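Local coordinates for protein acyl-CoA dehydrogenase (Bacillus anthracis, PDB 3OWA) that probably catalyses the FAD-dependent alpha,beta-dehydrogenation of fatty acyl-CoA thioesters, the first oxidative step of beta-oxidation, at residues Glu45-Asn50 against Glu103-Ala108; Ala312-Lys317 against Asp373-Glu378; Val529-Val534 against Arg583-Lys588; Leu416-Thr421 against Asn495-Val500. All coordinates share one frame; numbering follows the deposited sequence.

Contact 1: Glu45-Asn50 against Glu103-Ala108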
loop_
_atom_site.group_PDB
_atom_site.type_symbol
_atom_site.label_atom_id
_atom_site.label_comp_id
_atom_site.label_asym_id
_atom_site.label_seq_id
_atom_site.Cartn_x
_atom_site.Cartn_y
_atom_site.Cartn_z
ATOM N N GLU A 45 23.411 4.313 -16.538
ATOM C CA GLU A 45 23.234 2.966 -16.011
ATOM C C GLU A 45 24.552 2.299 -15.600
ATOM O O GLU A 45 24.634 1.726 -14.514
ATOM C CB GLU A 45 22.514 2.073 -17.045
ATOM C CG GLU A 45 22.263 0.677 -16.529
ATOM C CD GLU A 45 21.158 -0.024 -17.298
ATOM O OE1 GLU A 45 20.150 -0.386 -16.665
ATOM O OE2 GLU A 45 21.306 -0.185 -18.534
ATOM N N ASP A 46 25.565 2.382 -16.451
ATOM C CA ASP A 46 26.881 1.821 -16.145
ATOM C C ASP A 46 27.519 2.493 -14.928
ATOM O O ASP A 46 28.072 1.813 -14.056
ATOM C CB ASP A 46 27.811 2.001 -17.328
ATOM C CG ASP A 46 27.447 1.095 -18.518
ATOM O OD1 ASP A 46 26.684 0.113 -18.337
ATOM O OD2 ASP A 46 27.947 1.366 -19.628
ATOM N N PHE A 47 27.463 3.819 -14.883
ATOM C CA PHE A 47 27.902 4.546 -13.692
ATOM C C PHE A 47 27.219 3.991 -12.426
ATOM O O PHE A 47 27.900 3.571 -11.502
ATOM C CB PHE A 47 27.665 6.062 -13.805
ATOM C CG PHE A 47 27.934 6.802 -12.516
ATOM C CD1 PHE A 47 26.895 7.328 -11.772
ATOM C CD2 PHE A 47 29.236 6.925 -12.026
ATOM C CE1 PHE A 47 27.146 8.000 -10.556
ATOM C CE2 PHE A 47 29.498 7.609 -10.812
ATOM C CZ PHE A 47 28.452 8.129 -10.093
ATOM N N ILE A 48 25.887 3.962 -12.415
ATOM C CA ILE A 48 25.114 3.505 -11.251
ATOM C C ILE A 48 25.459 2.044 -10.849
ATOM O O ILE A 48 25.800 1.759 -9.688
ATOM C CB ILE A 48 23.571 3.744 -11.419
ATOM C CG1 ILE A 48 23.193 5.149 -10.935
ATOM C CG2 ILE A 48 22.796 2.848 -10.466
ATOM C CD1 ILE A 48 23.566 6.241 -11.835
ATOM N N VAL A 49 25.484 1.143 -11.832
ATOM C CA VAL A 49 25.724 -0.264 -11.582
ATOM C C VAL A 49 27.184 -0.525 -11.192
ATOM O O VAL A 49 27.454 -1.241 -10.227
ATOM C CB VAL A 49 25.300 -1.128 -12.826
ATOM C CG1 VAL A 49 25.836 -2.557 -12.741
ATOM C CG2 VAL A 49 23.805 -1.153 -12.996
ATOM N N ASN A 50 28.125 -0.010 -11.982
ATOM C CA ASN A 50 29.537 -0.204 -11.711
ATOM C C ASN A 50 30.075 0.572 -10.490
ATOM O O ASN A 50 30.866 0.023 -9.744
ATOM C CB ASN A 50 30.381 0.099 -12.953
ATOM C CG ASN A 50 30.051 -0.828 -14.114
ATOM O OD1 ASN A 50 29.544 -1.926 -13.909
ATOM N ND2 ASN A 50 30.362 -0.401 -15.331
ATOM N N GLU A 103 15.698 8.545 -14.711
ATOM C CA GLU A 103 15.141 7.222 -14.769
ATOM C C GLU A 103 16.187 6.191 -14.344
ATOM O O GLU A 103 15.888 5.292 -13.557
ATOM C CB GLU A 103 14.567 6.882 -16.174
ATOM C CG GLU A 103 13.672 5.635 -16.129
ATOM C CD GLU A 103 13.327 5.042 -17.492
ATOM O OE1 GLU A 103 13.356 3.794 -17.592
ATOM O OE2 GLU A 103 13.008 5.800 -18.449
ATOM N N LYS A 104 17.390 6.306 -14.861
ATOM C CA LYS A 104 18.454 5.356 -14.530
ATOM C C LYS A 104 19.006 5.543 -13.115
ATOM O O LYS A 104 19.376 4.535 -12.459
ATOM C CB LYS A 104 19.578 5.447 -15.549
ATOM C CG LYS A 104 19.115 5.133 -16.980
ATOM C CD LYS A 104 18.593 3.719 -17.024
ATOM C CE LYS A 104 18.330 3.235 -18.420
ATOM N NZ LYS A 104 17.426 2.052 -18.301
ATOM N N PHE A 105 19.034 6.792 -12.624
ATOM C CA PHE A 105 19.430 7.027 -11.214
ATOM C C PHE A 105 18.545 6.321 -10.178
ATOM O O PHE A 105 18.999 5.959 -9.070
ATOM C CB PHE A 105 19.571 8.540 -10.892
ATOM C CG PHE A 105 20.987 9.009 -10.874
ATOM C CD1 PHE A 105 21.699 9.070 -9.685
ATOM C CD2 PHE A 105 21.628 9.385 -12.063
ATOM C CE1 PHE A 105 23.059 9.485 -9.698
ATOM C CE2 PHE A 105 22.975 9.781 -12.062
ATOM C CZ PHE A 105 23.674 9.836 -10.876
ATOM N N SER A 106 17.256 6.152 -10.498
ATOM C CA SER A 106 16.332 5.422 -9.589
ATOM C C SER A 106 16.836 4.036 -9.118
ATOM O O SER A 106 16.501 3.578 -8.032
ATOM C CB SER A 106 14.943 5.313 -10.205
ATOM O OG SER A 106 15.012 4.353 -11.242
ATOM N N ARG A 107 17.692 3.397 -9.906
ATOM C CA ARG A 107 18.299 2.130 -9.500
ATOM C C ARG A 107 19.041 2.253 -8.142
ATOM O O ARG A 107 19.139 1.272 -7.388
ATOM C CB ARG A 107 19.198 1.612 -10.646
ATOM C CG ARG A 107 19.963 0.332 -10.362
ATOM C CD ARG A 107 19.170 -0.934 -10.766
ATOM N NE ARG A 107 19.993 -2.120 -10.509
ATOM C CZ ARG A 107 20.643 -2.797 -11.447
ATOM N NH1 ARG A 107 20.519 -2.448 -12.723
ATOM N NH2 ARG A 107 21.401 -3.839 -11.115
ATOM N N ALA A 108 19.503 3.466 -7.798
ATOM C CA ALA A 108 20.380 3.626 -6.672
ATOM C C ALA A 108 19.617 4.072 -5.430
ATOM O O ALA A 108 20.206 4.709 -4.555
ATOM C CB ALA A 108 21.475 4.645 -7.011
HETATM O O HOH W 1 19.192 -0.023 -13.976
#
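Lys104 faces Glu45 where two helices of the alpha-helical N-terminal domain of the acyl-CoA dehydrogenase fold meet, helix 35-52 and helix 95-105. The amino group NZ of Lys104 stays 4.0 Å from Glu45 OE1, beyond a salt bridge, though the opposite charges probably still attract. Phe105 comes next and supplies the flat surface of the buried part. Ile48 CD1 stands over the centre of its ring, 3.5 Å from the centroid of Phe105 and 9° off the ring normal, a CH-pi contact suited to a slim methyl tip. Phe105 CZ also meets Phe47 CE1 obliquely at 3.9 Å, and His115 stacks on the Phe105 ring. Arg107 follows with CG anti to the backbone N (chi1 177°) and a bend at chi2. Its aliphatic stem slides past Ile48, CG lying 3.8 Å from Ile48 CG2, and the guanidinium goes on to Val49 and a bridging water. Val49 CG2 covers one face of the guanidinium, 3.5 Å from Arg107 NH1. In the guanidinium plane, NH1 donates to the water, which in turn donates to Glu45 OE1, bridging the two charged groups. Ala108, small enough for close approach, ends the contact with its CB 4.1 Å from Ile48 CG2.

Contact 2: Ala312-Lys317 against Asp373-Glu378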
loop_
_atom_site.group_PDB
_atom_site.type_symbol
_atom_site.label_atom_id
_atom_site.label_comp_id
_atom_site.label_asym_id
_atom_site.label_seq_id
_atom_site.Cartn_x
_atom_site.Cartn_y
_atom_site.Cartn_z
ATOM N N ALA A 312 1.695 -9.235 -14.494
ATOM C CA ALA A 312 1.009 -8.564 -15.596
ATOM C C ALA A 312 0.385 -7.222 -15.187
ATOM O O ALA A 312 0.402 -6.271 -15.975
ATOM C CB ALA A 312 -0.065 -9.500 -16.212
ATOM N N ASN A 313 -0.190 -7.150 -13.985
ATOM C CA ASN A 313 -0.749 -5.909 -13.500
ATOM C C ASN A 313 0.369 -4.894 -13.322
ATOM O O ASN A 313 0.252 -3.746 -13.736
ATOM C CB ASN A 313 -1.480 -6.115 -12.155
ATOM C CG ASN A 313 -2.793 -6.858 -12.300
ATOM O OD1 ASN A 313 -3.376 -6.893 -13.372
ATOM N ND2 ASN A 313 -3.274 -7.451 -11.184
HETATM N N MSE A 314 1.478 -5.349 -12.750
HETATM C CA MSE A 314 2.625 -4.481 -12.488
HETATM C C MSE A 314 3.152 -3.910 -13.799
HETATM O O MSE A 314 3.390 -2.702 -13.891
HETATM C CB MSE A 314 3.733 -5.242 -11.784
HETATM C CG MSE A 314 3.351 -5.640 -10.335
HETATM SE SE MSE A 314 4.512 -7.101 -9.752
HETATM C CE MSE A 314 6.158 -6.124 -9.532
ATOM N N ALA A 315 3.310 -4.788 -14.789
ATOM C CA ALA A 315 3.884 -4.388 -16.080
ATOM C C ALA A 315 2.947 -3.480 -16.884
ATOM O O ALA A 315 3.406 -2.567 -17.551
ATOM C CB ALA A 315 4.250 -5.576 -16.862
ATOM N N ALA A 316 1.641 -3.742 -16.817
ATOM C CA ALA A 316 0.681 -2.938 -17.558
ATOM C C ALA A 316 0.542 -1.525 -17.003
ATOM O O ALA A 316 0.482 -0.566 -17.751
ATOM C CB ALA A 316 -0.666 -3.624 -17.636
ATOM N N LYS A 317 0.446 -1.406 -15.687
ATOM C CA LYS A 317 0.546 -0.089 -15.036
ATOM C C LYS A 317 1.832 0.638 -15.357
ATOM O O LYS A 317 1.799 1.825 -15.630
ATOM C CB LYS A 317 0.400 -0.244 -13.513
ATOM C CG LYS A 317 -0.988 -0.757 -13.105
ATOM C CD LYS A 317 -0.966 -0.968 -11.579
ATOM C CE LYS A 317 -2.225 -1.670 -11.076
ATOM N NZ LYS A 317 -3.445 -0.765 -11.259
ATOM N N ASP A 373 4.021 2.498 -5.927
ATOM C CA ASP A 373 3.522 1.978 -4.633
ATOM C C ASP A 373 2.956 0.531 -4.814
ATOM O O ASP A 373 3.213 -0.388 -4.006
ATOM C CB ASP A 373 2.433 2.939 -4.136
ATOM C CG ASP A 373 1.818 2.524 -2.814
ATOM O OD1 ASP A 373 2.252 3.016 -1.750
ATOM O OD2 ASP A 373 0.884 1.692 -2.813
ATOM N N TYR A 374 2.148 0.346 -5.839
ATOM C CA TYR A 374 1.537 -0.951 -6.121
ATOM C C TYR A 374 2.612 -1.963 -6.528
ATOM O O TYR A 374 2.574 -3.109 -6.086
ATOM C CB TYR A 374 0.492 -0.793 -7.261
ATOM C CG TYR A 374 -0.046 -2.120 -7.740
ATOM C CD1 TYR A 374 -1.109 -2.734 -7.070
ATOM C CD2 TYR A 374 0.537 -2.787 -8.843
ATOM C CE1 TYR A 374 -1.596 -3.988 -7.464
ATOM C CE2 TYR A 374 0.059 -4.050 -9.240
ATOM C CZ TYR A 374 -1.027 -4.618 -8.562
ATOM O OH TYR A 374 -1.502 -5.864 -8.927
ATOM N N THR A 375 3.539 -1.577 -7.406
ATOM C CA THR A 375 4.542 -2.525 -7.881
ATOM C C THR A 375 5.503 -2.993 -6.782
ATOM O O THR A 375 5.857 -4.172 -6.743
ATOM C CB THR A 375 5.344 -2.010 -9.129
ATOM O OG1 THR A 375 6.142 -0.892 -8.713
ATOM C CG2 THR A 375 4.401 -1.565 -10.257
ATOM N N VAL A 376 5.909 -2.121 -5.846
ATOM C CA VAL A 376 6.819 -2.609 -4.809
ATOM C C VAL A 376 6.030 -3.449 -3.818
ATOM O O VAL A 376 6.543 -4.373 -3.231
ATOM C CB VAL A 376 7.634 -1.476 -4.032
ATOM C CG1 VAL A 376 8.507 -0.768 -4.980
ATOM C CG2 VAL A 376 6.691 -0.436 -3.381
ATOM N N ASP A 377 4.762 -3.144 -3.644
ATOM C CA ASP A 377 3.977 -3.933 -2.743
ATOM C C ASP A 377 3.752 -5.367 -3.321
ATOM O O ASP A 377 3.774 -6.370 -2.574
ATOM C CB ASP A 377 2.647 -3.254 -2.492
ATOM C CG ASP A 377 1.801 -4.035 -1.513
ATOM O OD1 ASP A 377 2.179 -4.050 -0.328
ATOM O OD2 ASP A 377 0.774 -4.652 -1.913
ATOM N N GLU A 378 3.528 -5.492 -4.634
ATOM C CA GLU A 378 3.327 -6.823 -5.146
ATOM C C GLU A 378 4.671 -7.503 -5.253
ATOM O O GLU A 378 4.755 -8.726 -5.235
ATOM C CB GLU A 378 2.642 -6.799 -6.512
ATOM C CG GLU A 378 1.092 -6.441 -6.407
ATOM C CD GLU A 378 0.265 -7.410 -5.507
ATOM O OE1 GLU A 378 -0.892 -7.068 -5.169
ATOM O OE2 GLU A 378 0.763 -8.474 -5.064
#
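The Tyr374 ring carries the contact with Lys317, Asn313 and Met314 where helices 305-336 and 358-383 pack antiparallel, the axes of the two segments approaching to 9.6 Å at 156°. The side chains of Lys317 and Tyr374 cross at about a right angle: CE sits over one face, 3.8 Å from the ring centroid of Tyr374, and NZ rises beyond it to 5.0 Å from that centroid, a cation-pi contact. Lysine suits this partly exposed place because its methylenes cover the ring while NZ remains above the same face. Glu378 CG covers the opposite face, and its carboxylate turns away to a salt bridge with Lys310. At the phenol oxygen, Asn313 comes in obliquely, and ND2 donates to Tyr374 OH over 3.3 Å with a bent N-H...O angle of 143°. Asn313 OD1 is bonded to Lys582, so both ends of the amide are used. Deeper in, selenomethionine at Met314 lays SE 3.8 Å from Glu378 CB; the bend at chi3 (72°) turns CE to 3.4 Å from Thr375 O. Thr375 CG2 rests 4.0 Å from Met314 CB. Such antiparallel packing is characteristic of the helical C-terminal domain of acyl-CoA dehydrogenases, whose helix 358-383 here leads on to Gln381 and Ile382 of the FAD pocket.

Contact 3: Val529-Val534 against Arg583-Lys588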
loop_
_atom_site.group_PDB
_atom_site.type_symbol
_atom_site.label_atom_id
_atom_site.label_comp_id
_atom_site.label_asym_id
_atom_site.label_seq_id
_atom_site.Cartn_x
_atom_site.Cartn_y
_atom_site.Cartn_z
ATOM N N VAL A 529 -0.037 -3.966 -27.238
ATOM C CA VAL A 529 -1.477 -4.065 -27.461
ATOM C C VAL A 529 -2.138 -4.664 -26.225
ATOM O O VAL A 529 -3.165 -4.163 -25.765
ATOM C CB VAL A 529 -1.826 -4.895 -28.722
ATOM C CG1 VAL A 529 -3.305 -5.347 -28.721
ATOM C CG2 VAL A 529 -1.514 -4.112 -29.981
ATOM N N LEU A 530 -1.534 -5.732 -25.711
ATOM C CA LEU A 530 -1.989 -6.420 -24.514
ATOM C C LEU A 530 -2.024 -5.518 -23.272
ATOM O O LEU A 530 -3.042 -5.467 -22.598
ATOM C CB LEU A 530 -1.128 -7.669 -24.273
ATOM C CG LEU A 530 -1.394 -8.853 -25.244
ATOM C CD1 LEU A 530 -0.397 -9.957 -24.981
ATOM C CD2 LEU A 530 -2.830 -9.378 -25.174
ATOM N N TYR A 531 -0.933 -4.797 -23.011
ATOM C CA TYR A 531 -0.878 -3.860 -21.877
ATOM C C TYR A 531 -2.025 -2.885 -22.019
ATOM O O TYR A 531 -2.719 -2.600 -21.061
ATOM C CB TYR A 531 0.416 -3.027 -21.868
ATOM C CG TYR A 531 1.716 -3.733 -21.545
ATOM C CD1 TYR A 531 1.757 -4.782 -20.623
ATOM C CD2 TYR A 531 2.909 -3.320 -22.135
ATOM C CE1 TYR A 531 2.951 -5.397 -20.301
ATOM C CE2 TYR A 531 4.131 -3.940 -21.816
ATOM C CZ TYR A 531 4.128 -4.999 -20.917
ATOM O OH TYR A 531 5.294 -5.648 -20.592
ATOM N N THR A 532 -2.200 -2.381 -23.245
ATOM C CA THR A 532 -3.202 -1.361 -23.556
ATOM C C THR A 532 -4.639 -1.824 -23.342
ATOM O O THR A 532 -5.423 -1.099 -22.710
ATOM C CB THR A 532 -2.991 -0.813 -24.989
ATOM O OG1 THR A 532 -1.677 -0.260 -25.054
ATOM C CG2 THR A 532 -3.990 0.292 -25.316
ATOM N N GLU A 533 -4.978 -3.019 -23.845
ATOM C CA GLU A 533 -6.322 -3.590 -23.661
ATOM C C GLU A 533 -6.679 -3.771 -22.192
ATOM O O GLU A 533 -7.766 -3.394 -21.733
ATOM C CB GLU A 533 -6.411 -4.943 -24.370
ATOM C CG GLU A 533 -6.516 -4.792 -25.883
ATOM C CD GLU A 533 -6.306 -6.091 -26.636
ATOM O OE1 GLU A 533 -5.718 -7.050 -26.072
ATOM O OE2 GLU A 533 -6.741 -6.151 -27.807
ATOM N N VAL A 534 -5.725 -4.337 -21.464
ATOM C CA VAL A 534 -5.904 -4.702 -20.080
ATOM C C VAL A 534 -5.961 -3.429 -19.209
ATOM O O VAL A 534 -6.858 -3.294 -18.379
ATOM C CB VAL A 534 -4.738 -5.660 -19.664
ATOM C CG1 VAL A 534 -4.428 -5.564 -18.210
ATOM C CG2 VAL A 534 -5.066 -7.118 -20.106
ATOM N N ARG A 583 -2.106 -13.572 -18.613
ATOM C CA ARG A 583 -1.212 -14.733 -18.668
ATOM C C ARG A 583 -0.270 -14.596 -19.836
ATOM O O ARG A 583 0.892 -14.982 -19.756
ATOM C CB ARG A 583 -1.990 -16.051 -18.792
ATOM C CG ARG A 583 -2.845 -16.351 -17.558
ATOM C CD ARG A 583 -3.587 -17.669 -17.743
ATOM N NE ARG A 583 -4.287 -18.094 -16.523
ATOM C CZ ARG A 583 -4.747 -19.338 -16.363
ATOM N NH1 ARG A 583 -4.539 -20.244 -17.327
ATOM N NH2 ARG A 583 -5.376 -19.690 -15.244
ATOM N N GLU A 584 -0.771 -14.058 -20.935
ATOM C CA GLU A 584 0.080 -13.813 -22.097
ATOM C C GLU A 584 1.122 -12.711 -21.809
ATOM O O GLU A 584 2.305 -12.871 -22.120
ATOM C CB GLU A 584 -0.776 -13.441 -23.297
ATOM C CG GLU A 584 -0.039 -13.568 -24.610
ATOM C CD GLU A 584 -0.954 -13.480 -25.846
ATOM O OE1 GLU A 584 -2.201 -13.564 -25.704
ATOM O OE2 GLU A 584 -0.404 -13.301 -26.953
ATOM N N ILE A 585 0.684 -11.608 -21.199
ATOM C CA ILE A 585 1.635 -10.553 -20.790
ATOM C C ILE A 585 2.755 -11.173 -19.937
ATOM O O ILE A 585 3.943 -10.959 -20.188
ATOM C CB ILE A 585 0.925 -9.419 -19.981
ATOM C CG1 ILE A 585 0.050 -8.566 -20.911
ATOM C CG2 ILE A 585 1.960 -8.558 -19.217
ATOM C CD1 ILE A 585 -1.101 -7.783 -20.218
ATOM N N ALA A 586 2.358 -11.952 -18.929
ATOM C CA ALA A 586 3.299 -12.516 -17.953
ATOM C C ALA A 586 4.294 -13.460 -18.599
ATOM O O ALA A 586 5.473 -13.462 -18.241
ATOM C CB ALA A 586 2.559 -13.220 -16.859
ATOM N N ALA A 587 3.827 -14.260 -19.555
ATOM C CA ALA A 587 4.701 -15.189 -20.234
ATOM C C ALA A 587 5.912 -14.451 -20.784
ATOM O O ALA A 587 7.034 -14.900 -20.605
ATOM C CB ALA A 587 3.936 -15.952 -21.378
ATOM N N LYS A 588 5.694 -13.314 -21.451
ATOM C CA LYS A 588 6.804 -12.583 -22.071
ATOM C C LYS A 588 7.719 -11.870 -21.035
ATOM O O LYS A 588 8.948 -11.796 -21.195
ATOM C CB LYS A 588 6.280 -11.571 -23.068
ATOM C CG LYS A 588 7.415 -10.968 -23.908
ATOM C CD LYS A 588 6.909 -10.129 -25.030
ATOM C CE LYS A 588 7.999 -9.943 -26.076
ATOM N NZ LYS A 588 7.451 -9.122 -27.190
#
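Ile585 is the apolar centre of this contact, meeting three side chains of helix 526-554. Its CG1 lies 3.7 Å from Leu530 CB, and its CD1 reaches Val534 CG2 tip to tip at 4.0 Å. Because CG1 stands beside the backbone N (chi1 -72°) and CG2 anti to it, the two branches of Ile585 serve different partners: CD1, beyond CG1, also rests 3.8 Å from Leu530 O, whereas CG2 turns to the aromatic ring. A beta-branched residue therefore suits the spot, filling two directions at once.

The aromatic contact is made at an edge. Ile585 CG2 lies near the plane of the Tyr531 ring, 3.5 Å from Tyr531 CE1, and the faces of the ring are not used by it.

A mixed contact is made by Leu530 and Glu584. The Leu530 side chain crosses the extended one of Glu584 at about a right angle, CD1 lying 3.6 Å from Glu584 CG. Glutamate offers its methylenes, and the methyl also touches the carboxylate carbon; OE2 has a long, weak ion pair with Lys526.

Polar ends are satisfied by neighbours: Tyr531 OH bonds to Thr596 O and Gln527 NE2, and the same NE2 bonds to Ile585 O, tying the helices together beside the apolar patch. Arg583 makes a salt bridge with Glu491 of the second subunit. With the axes of the two segments approaching to 10.0 Å and their directions at 141°, this is the oblique, roughly antiparallel packing of an all-helical bundle, here in the C-terminal part of the chain.

Contact 4: Leu416-Thr421 against Asn495-Val500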
loop_
_atom_site.group_PDB
_atom_site.type_symbol
_atom_site.label_atom_id
_atom_site.label_comp_id
_atom_site.label_asym_id
_atom_site.label_seq_id
_atom_site.Cartn_x
_atom_site.Cartn_y
_atom_site.Cartn_z
ATOM N N LEU A 416 -6.170 17.882 -5.832
ATOM C CA LEU A 416 -7.078 18.999 -5.626
ATOM C C LEU A 416 -6.858 20.159 -6.590
ATOM O O LEU A 416 -7.792 20.868 -6.920
ATOM C CB LEU A 416 -6.972 19.529 -4.201
ATOM C CG LEU A 416 -7.486 18.615 -3.112
ATOM C CD1 LEU A 416 -7.057 19.220 -1.787
ATOM C CD2 LEU A 416 -9.021 18.539 -3.203
ATOM N N ILE A 417 -5.639 20.332 -7.066
ATOM C CA ILE A 417 -5.364 21.458 -7.938
ATOM C C ILE A 417 -5.711 21.198 -9.401
ATOM O O ILE A 417 -5.885 22.164 -10.160
ATOM C CB ILE A 417 -3.903 21.957 -7.821
ATOM C CG1 ILE A 417 -2.907 20.885 -8.293
ATOM C CG2 ILE A 417 -3.622 22.428 -6.387
ATOM C CD1 ILE A 417 -1.460 21.249 -7.974
ATOM N N VAL A 418 -5.817 19.932 -9.797
ATOM C CA VAL A 418 -6.135 19.612 -11.178
ATOM C C VAL A 418 -7.466 20.231 -11.733
ATOM O O VAL A 418 -7.450 20.916 -12.779
ATOM C CB VAL A 418 -5.999 18.079 -11.484
ATOM C CG1 VAL A 418 -6.697 17.717 -12.815
ATOM C CG2 VAL A 418 -4.526 17.678 -11.539
ATOM N N PRO A 419 -8.613 20.000 -11.064
ATOM C CA PRO A 419 -9.831 20.599 -11.649
ATOM C C PRO A 419 -9.803 22.117 -11.746
ATOM O O PRO A 419 -10.254 22.657 -12.749
ATOM C CB PRO A 419 -10.935 20.166 -10.692
ATOM C CG PRO A 419 -10.376 18.920 -10.019
ATOM C CD PRO A 419 -8.923 19.205 -9.861
ATOM N N GLY A 420 -9.277 22.793 -10.729
ATOM C CA GLY A 420 -9.196 24.267 -10.715
ATOM C C GLY A 420 -8.289 24.830 -11.787
ATOM O O GLY A 420 -8.595 25.862 -12.384
ATOM N N THR A 421 -7.171 24.152 -12.031
ATOM C CA THR A 421 -6.290 24.469 -13.148
ATOM C C THR A 421 -7.017 24.401 -14.501
ATOM O O THR A 421 -6.860 25.310 -15.333
ATOM C CB THR A 421 -5.062 23.568 -13.134
ATOM O OG1 THR A 421 -4.444 23.697 -11.857
ATOM C CG2 THR A 421 -4.061 23.988 -14.175
ATOM N N ASN A 495 -12.348 13.004 -7.295
ATOM C CA ASN A 495 -12.959 12.129 -8.327
ATOM C C ASN A 495 -12.686 12.612 -9.745
ATOM O O ASN A 495 -12.364 11.818 -10.638
ATOM C CB ASN A 495 -14.483 11.965 -8.123
ATOM C CG ASN A 495 -14.825 11.116 -6.916
ATOM O OD1 ASN A 495 -14.013 10.309 -6.458
ATOM N ND2 ASN A 495 -16.027 11.303 -6.384
ATOM N N ILE A 496 -12.806 13.923 -9.938
ATOM C CA ILE A 496 -12.589 14.530 -11.230
ATOM C C ILE A 496 -11.112 14.388 -11.582
ATOM O O ILE A 496 -10.778 13.976 -12.686
ATOM C CB ILE A 496 -13.033 16.024 -11.223
ATOM C CG1 ILE A 496 -14.566 16.112 -11.102
ATOM C CG2 ILE A 496 -12.539 16.744 -12.464
ATOM C CD1 ILE A 496 -15.049 17.444 -10.658
ATOM N N ALA A 497 -10.247 14.704 -10.625
ATOM C CA ALA A 497 -8.799 14.544 -10.801
ATOM C C ALA A 497 -8.416 13.118 -11.138
ATOM O O ALA A 497 -7.559 12.908 -11.995
ATOM C CB ALA A 497 -8.046 15.031 -9.566
ATOM N N ASP A 498 -9.057 12.142 -10.497
ATOM C CA ASP A 498 -8.793 10.720 -10.776
ATOM C C ASP A 498 -9.291 10.322 -12.165
ATOM O O ASP A 498 -8.627 9.546 -12.867
ATOM C CB ASP A 498 -9.428 9.818 -9.703
ATOM C CG ASP A 498 -8.805 10.030 -8.297
ATOM O OD1 ASP A 498 -7.681 10.591 -8.198
ATOM O OD2 ASP A 498 -9.430 9.624 -7.277
ATOM N N ILE A 499 -10.451 10.857 -12.566
ATOM C CA ILE A 499 -10.904 10.651 -13.923
ATOM C C ILE A 499 -9.890 11.182 -14.951
ATOM O O ILE A 499 -9.545 10.491 -15.919
ATOM C CB ILE A 499 -12.329 11.252 -14.196
ATOM C CG1 ILE A 499 -13.371 10.467 -13.416
ATOM C CG2 ILE A 499 -12.626 11.214 -15.710
ATOM C CD1 ILE A 499 -14.759 11.098 -13.388
ATOM N N VAL A 500 -9.432 12.413 -14.748
ATOM C CA VAL A 500 -8.535 13.034 -15.708
ATOM C C VAL A 500 -7.215 12.243 -15.728
ATOM O O VAL A 500 -6.621 12.020 -16.805
ATOM C CB VAL A 500 -8.270 14.520 -15.334
ATOM C CG1 VAL A 500 -7.201 15.143 -16.259
ATOM C CG2 VAL A 500 -9.598 15.327 -15.349
#
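The proline kink of helix 411-427 is the element that meets helix 490-520, with Pro419 and Val418 set against Ile496, Ala497 and Val500. Lacking an N-H, Pro419 cannot bond to the preceding turn, and its ring becomes a packing surface instead. Pro419 CG lies 3.9 Å from Ile496 CG2, the ring and the isoleucine crossing obliquely, while Pro419 CD is 4.3 Å from Ala497 CB.

Beside it Val418 points its branch at the same helix. Val418 CB meets Ala497 CB at 4.1 Å, the place where the backbones are nearest, and the single methyl of alanine suits so close a crossing. With CG1 anti to the backbone N (chi1 165°), Val418 also brings CG1 to 4.3 Å from Val500 CG1, a turn further along. Leu363 of helix 358-383 touches both valines, so a third helix closes this buried apolar group.

Across the kink, Ile417 O accepts two donors from one residue: Thr421 N, and Thr421 OG1 at 2.7 Å. The hydroxyl stands above the carbonyl plane, 41° out of it.

The axes of the two segments approach to 8.1 Å and are nearly perpendicular, at 82°, a close crossing that small and beta-branched side chains allow. Leu416 at the start touches FAD and packs on Leu306 of the second subunit. The arrangement is thus a perpendicular helix crossing in the C-terminal helical region, adjoining the FAD pocket at the dimer interface.

How the contacts relate
Along the chain, contact 1 closes first, in the N-terminal helical domain, and the other three join helices of the C-terminal part. Contacts 2 and 3 are neighbours, their centres about 13 Å apart: Tyr531 packs on Ala315 and Ala316, and Ile585 on Ala312, so helix 305-336 is packed against helix 358-383 on one flank and helices 526-554 and 578-592 on another. Contact 4 opens and closes before contact 3; its helix 490-520 immediately precedes helix 526-554, yet the two centres are about 29 Å apart. Contacts 1 and 4, about 34 Å between centres, lie on opposite sides of the chain's centre. Segments of contacts 2, 3 and 4 all reach the second subunit, and contact 4 touches FAD.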